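Local coordinates for malonyl CoA-acyl carrier protein transacylase (Burkholderia pseudomallei 1710b, PDB 3EZO) that probably transfers the malonyl group from malonyl-CoA to the holo form of acyl carrier protein, releasing coenzyme A, at residues L222-N236 / V243-R255. Sequence-based numbering, arbitrary orientation.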
# COMPACT_ATOMS: atom_id res chain seq x y z
N LEU A 222 -5.43 12.05 -12.87
CA LEU A 222 -5.07 13.00 -11.80
C LEU A 222 -5.11 14.44 -12.23
O LEU A 222 -5.25 15.30 -11.39
CB LEU A 222 -3.69 12.65 -11.20
CG LEU A 222 -3.74 11.41 -10.31
CD1 LEU A 222 -2.40 10.75 -10.15
CD2 LEU A 222 -4.36 11.76 -8.94
N ALA A 223 -5.02 14.71 -13.54
CA ALA A 223 -5.16 16.08 -14.06
C ALA A 223 -6.47 16.74 -13.60
O ALA A 223 -6.53 17.97 -13.41
CB ALA A 223 -5.07 16.09 -15.60
N GLY A 224 -7.52 15.95 -13.44
CA GLY A 224 -8.79 16.46 -13.00
C GLY A 224 -9.07 16.34 -11.52
O GLY A 224 -10.17 16.63 -11.10
N VAL A 225 -8.08 15.93 -10.70
CA VAL A 225 -8.32 15.72 -9.27
C VAL A 225 -7.75 16.91 -8.50
O VAL A 225 -6.61 17.34 -8.77
CB VAL A 225 -7.72 14.41 -8.77
CG1 VAL A 225 -7.88 14.25 -7.28
CG2 VAL A 225 -8.31 13.21 -9.57
N ASP A 226 -8.55 17.47 -7.59
CA ASP A 226 -8.10 18.58 -6.75
C ASP A 226 -7.22 18.08 -5.63
O ASP A 226 -7.71 17.53 -4.66
CB ASP A 226 -9.30 19.30 -6.10
CG ASP A 226 -8.88 20.58 -5.37
OD1 ASP A 226 -7.92 21.24 -5.84
OD2 ASP A 226 -9.48 20.92 -4.35
N VAL A 227 -5.92 18.22 -5.77
CA VAL A 227 -5.03 17.79 -4.73
C VAL A 227 -4.58 19.06 -4.05
O VAL A 227 -4.26 20.02 -4.72
CB VAL A 227 -3.82 16.99 -5.29
CG1 VAL A 227 -2.79 16.73 -4.18
CG2 VAL A 227 -4.31 15.67 -5.99
N LYS A 228 -4.56 19.02 -2.71
CA LYS A 228 -4.19 20.13 -1.86
C LYS A 228 -2.91 19.83 -1.11
O LYS A 228 -2.58 18.66 -0.88
CB LYS A 228 -5.26 20.29 -0.79
CG LYS A 228 -6.64 20.52 -1.31
CD LYS A 228 -7.15 21.87 -0.97
CE LYS A 228 -8.67 21.90 -1.02
NZ LYS A 228 -9.10 23.30 -1.07
N ALA A 229 -2.21 20.88 -0.66
CA ALA A 229 -0.97 20.71 0.11
C ALA A 229 -1.30 20.01 1.42
O ALA A 229 -2.24 20.42 2.07
CB ALA A 229 -0.31 22.08 0.41
N PRO A 230 -0.54 18.97 1.80
CA PRO A 230 -0.92 18.20 2.99
C PRO A 230 -0.73 18.97 4.30
O PRO A 230 0.15 19.80 4.42
CB PRO A 230 -0.03 16.95 2.93
CG PRO A 230 0.92 17.13 1.85
CD PRO A 230 0.54 18.33 1.02
N LYS A 231 -1.57 18.68 5.28
CA LYS A 231 -1.44 19.24 6.60
C LYS A 231 -0.60 18.34 7.48
O LYS A 231 -0.32 18.67 8.62
CB LYS A 231 -2.84 19.43 7.22
CG LYS A 231 -3.52 18.15 7.63
CD LYS A 231 -5.09 18.32 7.77
CE LYS A 231 -5.82 16.96 8.00
NZ LYS A 231 -7.31 17.12 7.87
N ILE A 232 -0.24 17.16 6.98
CA ILE A 232 0.67 16.26 7.68
C ILE A 232 1.72 15.85 6.66
O ILE A 232 1.37 15.56 5.51
CB ILE A 232 -0.01 14.96 8.12
CG1 ILE A 232 -1.24 15.21 9.00
CG2 ILE A 232 0.98 14.06 8.91
CD1 ILE A 232 -1.93 13.89 9.42
N SER A 233 2.99 15.76 7.09
CA SER A 233 4.04 15.30 6.17
C SER A 233 3.73 13.90 5.68
O SER A 233 3.45 13.01 6.49
CB SER A 233 5.39 15.32 6.90
OG SER A 233 5.72 16.65 7.24
N VAL A 234 3.78 13.70 4.36
CA VAL A 234 3.67 12.38 3.75
C VAL A 234 5.02 12.04 3.09
O VAL A 234 5.53 12.79 2.27
CB VAL A 234 2.54 12.36 2.69
CG1 VAL A 234 2.37 11.03 2.10
CG2 VAL A 234 1.18 12.97 3.26
N VAL A 235 5.59 10.90 3.42
CA VAL A 235 6.77 10.40 2.73
C VAL A 235 6.35 9.40 1.63
O VAL A 235 5.62 8.45 1.89
CB VAL A 235 7.86 9.90 3.74
CG1 VAL A 235 7.39 8.79 4.68
CG2 VAL A 235 9.13 9.50 2.99
N ASN A 236 6.75 9.66 0.39
CA ASN A 236 6.26 8.85 -0.74
C ASN A 236 7.09 7.61 -1.01
O ASN A 236 8.29 7.52 -0.68
CB ASN A 236 5.97 9.70 -2.01
CG ASN A 236 7.20 10.41 -2.58
OD1 ASN A 236 8.29 9.89 -2.58
ND2 ASN A 236 6.98 11.60 -3.11
N VAL A 243 6.92 16.00 -0.07
CA VAL A 243 6.66 17.09 -0.98
C VAL A 243 5.33 17.72 -0.56
O VAL A 243 4.44 17.00 -0.07
CB VAL A 243 6.63 16.59 -2.46
CG1 VAL A 243 8.00 16.02 -2.88
CG2 VAL A 243 5.55 15.56 -2.70
N SER A 244 5.21 19.05 -0.76
CA SER A 244 4.00 19.78 -0.47
C SER A 244 3.24 20.24 -1.69
O SER A 244 2.03 20.48 -1.60
CB SER A 244 4.32 21.03 0.38
OG SER A 244 5.30 21.85 -0.27
N ASP A 245 3.95 20.42 -2.81
CA ASP A 245 3.34 20.84 -4.06
C ASP A 245 2.37 19.79 -4.64
O ASP A 245 2.76 18.66 -4.90
CB ASP A 245 4.45 21.10 -5.08
CG ASP A 245 3.94 21.55 -6.40
OD1 ASP A 245 3.13 22.49 -6.45
OD2 ASP A 245 4.33 20.98 -7.43
N PRO A 246 1.10 20.18 -4.88
CA PRO A 246 0.10 19.27 -5.46
C PRO A 246 0.56 18.56 -6.73
O PRO A 246 0.37 17.37 -6.86
CB PRO A 246 -1.07 20.20 -5.72
CG PRO A 246 -1.03 21.15 -4.56
CD PRO A 246 0.48 21.43 -4.42
N ALA A 247 1.19 19.29 -7.66
CA ALA A 247 1.71 18.69 -8.91
C ALA A 247 2.75 17.57 -8.65
O ALA A 247 2.76 16.51 -9.34
CB ALA A 247 2.28 19.80 -9.82
N ALA A 248 3.61 17.81 -7.66
CA ALA A 248 4.64 16.84 -7.27
C ALA A 248 4.04 15.60 -6.63
O ALA A 248 4.51 14.50 -6.86
CB ALA A 248 5.61 17.50 -6.28
N ILE A 249 2.99 15.80 -5.83
CA ILE A 249 2.26 14.67 -5.21
C ILE A 249 1.63 13.79 -6.27
O ILE A 249 1.81 12.57 -6.26
CB ILE A 249 1.20 15.19 -4.25
CG1 ILE A 249 1.88 15.89 -3.07
CG2 ILE A 249 0.21 14.06 -3.84
CD1 ILE A 249 0.87 16.62 -2.17
N LYS A 250 0.93 14.42 -7.20
CA LYS A 250 0.38 13.74 -8.35
C LYS A 250 1.45 12.97 -9.12
O LYS A 250 1.25 11.79 -9.44
CB LYS A 250 -0.29 14.72 -9.31
CG LYS A 250 -1.51 15.44 -8.77
CD LYS A 250 -2.26 16.21 -9.88
CE LYS A 250 -3.45 16.96 -9.30
NZ LYS A 250 -4.18 17.71 -10.32
N ASP A 251 2.59 13.62 -9.42
CA ASP A 251 3.62 12.96 -10.20
C ASP A 251 4.21 11.74 -9.48
O ASP A 251 4.49 10.70 -10.10
CB ASP A 251 4.75 13.92 -10.58
CG ASP A 251 5.73 13.26 -11.52
OD1 ASP A 251 5.33 12.88 -12.64
OD2 ASP A 251 6.87 13.05 -11.07
N ALA A 252 4.35 11.86 -8.16
CA ALA A 252 4.81 10.75 -7.34
C ALA A 252 3.80 9.60 -7.39
O ALA A 252 4.19 8.44 -7.42
CB ALA A 252 5.08 11.19 -5.91
N LEU A 253 2.52 9.92 -7.43
CA LEU A 253 1.51 8.85 -7.60
C LEU A 253 1.56 8.21 -8.99
O LEU A 253 1.36 7.00 -9.10
CB LEU A 253 0.09 9.34 -7.30
CG LEU A 253 -0.20 9.73 -5.84
CD1 LEU A 253 -1.65 10.30 -5.77
CD2 LEU A 253 0.04 8.59 -4.87
N VAL A 254 1.80 9.02 -10.02
CA VAL A 254 1.91 8.53 -11.43
C VAL A 254 3.08 7.55 -11.53
O VAL A 254 2.92 6.40 -12.02
CB VAL A 254 2.06 9.72 -12.42
CG1 VAL A 254 2.55 9.28 -13.82
CG2 VAL A 254 0.75 10.53 -12.52
N ARG A 255 4.25 7.96 -11.03
CA ARG A 255 5.45 7.14 -11.15
C ARG A 255 5.40 5.95 -10.23
O ARG A 255 5.99 4.87 -10.53
CB ARG A 255 6.71 7.99 -10.94
CG ARG A 255 7.02 8.91 -12.13
CD ARG A 255 8.32 9.72 -11.96
NE ARG A 255 8.21 10.67 -10.86
CZ ARG A 255 8.79 10.57 -9.67
NH1 ARG A 255 9.60 9.57 -9.41
NH2 ARG A 255 8.56 11.50 -8.73
O HOH W 1 3.80 16.13 2.58
O HOH W 2 5.27 13.47 -0.25
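The peptide carbonyl of Leu-222 takes a donor on each face: Lys-250 NZ lies 2.8 Å from Leu-222 O, tilted 28° from the carbonyl plane, and Val-225 N comes from the opposite face. The same ammonium sits in the plane of a second carbonyl, 2.9 Å from Val-225 O. Two acceptors thus fix the tip of Lys-250, whose chain runs straight from CG outward (chi3 -179°) to reach both carbonyls and passes Val-227 in the opposite sense, with Lys-250 CE 3.7 Å from Val-227 CG2. At the amide of Asn-236, ND2 is 3.4 Å from Ala-252 CB, while OD1 accepts from the backbone N of Asp-239 and Ala-241. Within the acyl transferase domain, this packs helix 246-256 against the chain leading from helix 212-223 into 233-234, an outermost strand of the parallel sheet. Ile-249 CD1 reaches the ring of Pro-230, 3.6 Å from Pro-230 CD, and Leu-222 CD1 lies 3.9 Å from Val-254 CG2. Leu-253, beside Leu-222, is about 9 Å, side chain to side chain, from the predicted active-site residues Ser-98 and His-207. Beside the strand, two waters replace direct pairing, bridging Val-234 N to Val-243 O and Val-243 N to Val-234 O.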